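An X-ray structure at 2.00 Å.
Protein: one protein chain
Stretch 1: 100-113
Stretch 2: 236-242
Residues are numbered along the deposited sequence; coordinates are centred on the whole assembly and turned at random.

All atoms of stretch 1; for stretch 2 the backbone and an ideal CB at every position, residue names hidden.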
# COMPACT_ATOMS: atom_id res chain seq x y z
N ASN D 100 2.93 14.87 11.96
CA ASN D 100 2.92 14.60 13.40
C ASN D 100 1.82 15.47 14.04
O ASN D 100 1.10 16.20 13.35
CB ASN D 100 4.30 14.83 14.04
CG ASN D 100 4.80 16.25 13.88
OD1 ASN D 100 4.00 17.17 13.69
ND2 ASN D 100 6.14 16.44 13.92
N GLY D 101 1.66 15.38 15.35
CA GLY D 101 0.56 16.10 16.00
C GLY D 101 0.89 17.57 16.09
O GLY D 101 -0.00 18.38 16.07
N THR D 102 2.18 17.91 16.13
CA THR D 102 2.62 19.29 16.12
C THR D 102 2.13 20.01 14.88
O THR D 102 1.74 21.20 14.96
CB THR D 102 4.14 19.43 16.23
OG1 THR D 102 4.57 18.85 17.45
CG2 THR D 102 4.53 20.90 16.26
N HIS D 103 2.11 19.29 13.75
CA HIS D 103 1.67 19.82 12.49
C HIS D 103 0.19 20.13 12.60
O HIS D 103 -0.23 21.21 12.19
CB HIS D 103 1.93 18.77 11.40
CG HIS D 103 1.64 19.22 10.00
ND1 HIS D 103 1.91 18.42 8.90
CD2 HIS D 103 1.14 20.38 9.50
CE1 HIS D 103 1.54 19.05 7.80
NE2 HIS D 103 1.08 20.25 8.14
N ALA D 104 -0.60 19.22 13.14
CA ALA D 104 -2.05 19.44 13.30
C ALA D 104 -2.35 20.63 14.23
O ALA D 104 -3.19 21.47 13.92
CB ALA D 104 -2.74 18.20 13.82
N ILE D 105 -1.60 20.72 15.33
CA ILE D 105 -1.75 21.80 16.30
C ILE D 105 -1.36 23.12 15.66
O ILE D 105 -2.13 24.07 15.66
CB ILE D 105 -0.94 21.52 17.60
CG1 ILE D 105 -1.57 20.34 18.39
CG2 ILE D 105 -0.87 22.80 18.49
CD1 ILE D 105 -0.63 19.71 19.33
N GLY D 106 -0.18 23.15 15.05
CA GLY D 106 0.27 24.32 14.30
C GLY D 106 -0.69 24.82 13.23
O GLY D 106 -0.89 26.03 13.10
N ALA D 107 -1.28 23.91 12.45
CA ALA D 107 -2.20 24.28 11.40
C ALA D 107 -3.46 24.93 12.01
O ALA D 107 -4.03 25.87 11.45
CB ALA D 107 -2.56 23.05 10.56
N ALA D 108 -3.92 24.40 13.15
CA ALA D 108 -5.09 24.94 13.85
C ALA D 108 -4.80 26.38 14.31
O ALA D 108 -5.65 27.24 14.19
CB ALA D 108 -5.52 24.07 15.01
N LEU D 109 -3.57 26.65 14.77
CA LEU D 109 -3.18 27.97 15.19
C LEU D 109 -2.99 28.93 14.02
O LEU D 109 -3.65 29.97 13.97
CB LEU D 109 -1.93 27.91 16.07
CG LEU D 109 -2.09 27.07 17.36
CD1 LEU D 109 -0.70 26.80 18.02
CD2 LEU D 109 -3.08 27.78 18.29
N PHE D 110 -2.12 28.58 13.07
CA PHE D 110 -1.86 29.43 11.92
C PHE D 110 -3.15 29.78 11.22
O PHE D 110 -3.41 30.93 10.93
CB PHE D 110 -0.91 28.80 10.92
CG PHE D 110 0.53 29.11 11.18
CD1 PHE D 110 1.06 30.32 10.80
CD2 PHE D 110 1.36 28.17 11.79
CE1 PHE D 110 2.40 30.65 11.06
CE2 PHE D 110 2.71 28.50 12.07
CZ PHE D 110 3.22 29.74 11.68
N GLY D 111 -3.99 28.80 10.99
CA GLY D 111 -5.20 29.08 10.25
C GLY D 111 -6.15 30.08 10.87
O GLY D 111 -6.87 30.80 10.14
N ASN D 112 -6.13 30.16 12.19
CA ASN D 112 -7.07 30.98 12.94
C ASN D 112 -6.50 32.25 13.53
O ASN D 112 -7.09 32.88 14.39
CB ASN D 112 -7.77 30.08 13.97
CG ASN D 112 -8.81 29.16 13.31
OD1 ASN D 112 -9.83 29.66 12.87
ND2 ASN D 112 -8.54 27.82 13.19
N LEU D 113 -5.34 32.65 13.01
CA LEU D 113 -4.64 33.85 13.46
C LEU D 113 -4.15 34.65 12.27
O LEU D 113 -3.81 34.10 11.22
CB LEU D 113 -3.44 33.50 14.35
CG LEU D 113 -3.88 32.99 15.73
CD1 LEU D 113 -2.77 32.18 16.40
CD2 LEU D 113 -4.43 34.11 16.62
N UNK D 236 -13.65 25.29 21.15
CA UNK D 236 -14.01 25.63 19.77
C UNK D 236 -13.29 24.81 18.72
O UNK D 236 -13.78 24.63 17.63
CB UNK D 236 -13.73 27.11 19.52
N UNK D 237 -12.10 24.35 19.05
CA UNK D 237 -11.29 23.61 18.16
C UNK D 237 -10.25 22.84 18.96
O UNK D 237 -9.73 23.31 19.98
CB UNK D 237 -10.64 24.53 17.13
N UNK D 238 -10.02 21.62 18.51
CA UNK D 238 -9.02 20.73 19.13
C UNK D 238 -8.17 20.10 18.03
O UNK D 238 -8.55 20.14 16.86
CB UNK D 238 -9.69 19.65 19.98
N UNK D 239 -7.01 19.55 18.41
CA UNK D 239 -6.09 18.91 17.48
C UNK D 239 -5.35 17.82 18.19
O UNK D 239 -5.15 17.88 19.44
CB UNK D 239 -5.11 19.92 16.88
N UNK D 240 -4.94 16.82 17.41
CA UNK D 240 -4.21 15.67 17.94
C UNK D 240 -3.52 14.83 16.88
O UNK D 240 -3.64 15.13 15.70
CB UNK D 240 -5.17 14.78 18.73
N UNK D 241 -2.81 13.79 17.33
CA UNK D 241 -1.99 12.91 16.49
C UNK D 241 -2.64 11.55 16.37
O UNK D 241 -3.13 11.02 17.34
CB UNK D 241 -0.58 12.77 17.06
N UNK D 242 -2.68 11.02 15.15
CA UNK D 242 -3.31 9.72 14.92
C UNK D 242 -2.38 8.58 15.36
O UNK D 242 -2.83 7.45 15.43
CB UNK D 242 -3.68 9.56 13.44

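Stretch 1 forms a helix that begins at Gly101, and the backbone of stretch 2 runs as a strand from 237 to 241, nearly antiparallel to it at 162°, with the axes approaching to 6.6 Å.

At position 236 the ideal CB has no atom of stretch 1 within 5.5 Å, so the helix sets no preference and many residues would fit. The deposited residue is Asp236, whose side chain stays out of reach of stretch 1 and hydrogen-bonds elsewhere in the structure.

Position 237 has extended angles (-161/141), and its CA-to-CB bond points toward the helix. Its ideal CB still finds nothing within 5.5 Å, so there is room for a longer side chain. What lies ahead is the methyl of Ala108 and the amide of Asn112, whose ND2 already donates to Ala108 O (3.1 Å). An aliphatic chain such as Ile, Leu, Val or Met would suit. The residue is Ile237; with both chi angles t, its CD1 reaches 3.9 Å from Ala108 CB and 3.7 Å from Asn112 ND2, the latter a packing contact.

At 238 the CA-to-CB bond points away, as strand alternation predicts, and stretch 1 cannot discriminate among side chains. Ile238 occupies it and makes no contact with stretch 1.

Position 239 turns back toward the helix, and here space is scarce: its ideal CB is 3.9 Å from both Ala104 O and Ile105 CG1, and 4.6 Å from Ala108 CB. A small residue, Ala or perhaps Gly or Ser, is the conservative inference. It is Ala239, whose CB packs against Ile105 CG1 and lies 4.2 Å from Ala104 CB.

Position 240 would direct a CB away, with nothing of stretch 1 near it. Its phi/psi of -165/178 is fully extended and does not demand glycine, so the helix leaves the choice open. Gly240 is deposited; it contributes backbone, its O lying 3.7 Å from Ala104 CB.

At 241 the CB points sideways, and the ideal atom is 3.7 Å from Gly101 CA, where Gly101 CA and 241 CA are 4.1 Å apart. A compact residue such as Ser, Ala or Thr is plausible. Ser241 packs its CB 3.7 Å from Gly101 CA, while its OG hydrogen-bonds just outside the stretches. An ideal CB on Gly101 would lie 3.0 Å from Ser241 CB, a clash, so the absence of a side chain at Gly101 leaves room for it.

Position 242 lies beyond the helix's reach and is unconstrained by it; Leu242 makes no contact with stretch 1.

Stretch 2, residues 236-242: DIIAGSL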
# COMPACT_ATOMS: atom_id res chain seq x y z
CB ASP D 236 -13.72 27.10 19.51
CG ASP D 236 -14.62 28.02 20.31
OD1 ASP D 236 -15.84 27.81 20.29
OD2 ASP D 236 -14.10 28.95 20.97
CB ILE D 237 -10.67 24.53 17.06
CG1 ILE D 237 -9.88 23.73 16.04
CG2 ILE D 237 -9.90 25.72 17.66
CD1 ILE D 237 -9.37 24.55 14.80
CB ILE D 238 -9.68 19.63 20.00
CG1 ILE D 238 -10.48 18.62 19.16
CG2 ILE D 238 -10.57 20.23 21.08
CD1 ILE D 238 -11.00 17.43 19.98
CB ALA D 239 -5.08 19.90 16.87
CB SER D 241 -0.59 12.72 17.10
OG SER D 241 0.17 11.72 16.40
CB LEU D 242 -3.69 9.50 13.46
CG LEU D 242 -4.71 10.43 12.79
CD1 LEU D 242 -5.07 9.98 11.31
CD2 LEU D 242 -5.93 10.59 13.62
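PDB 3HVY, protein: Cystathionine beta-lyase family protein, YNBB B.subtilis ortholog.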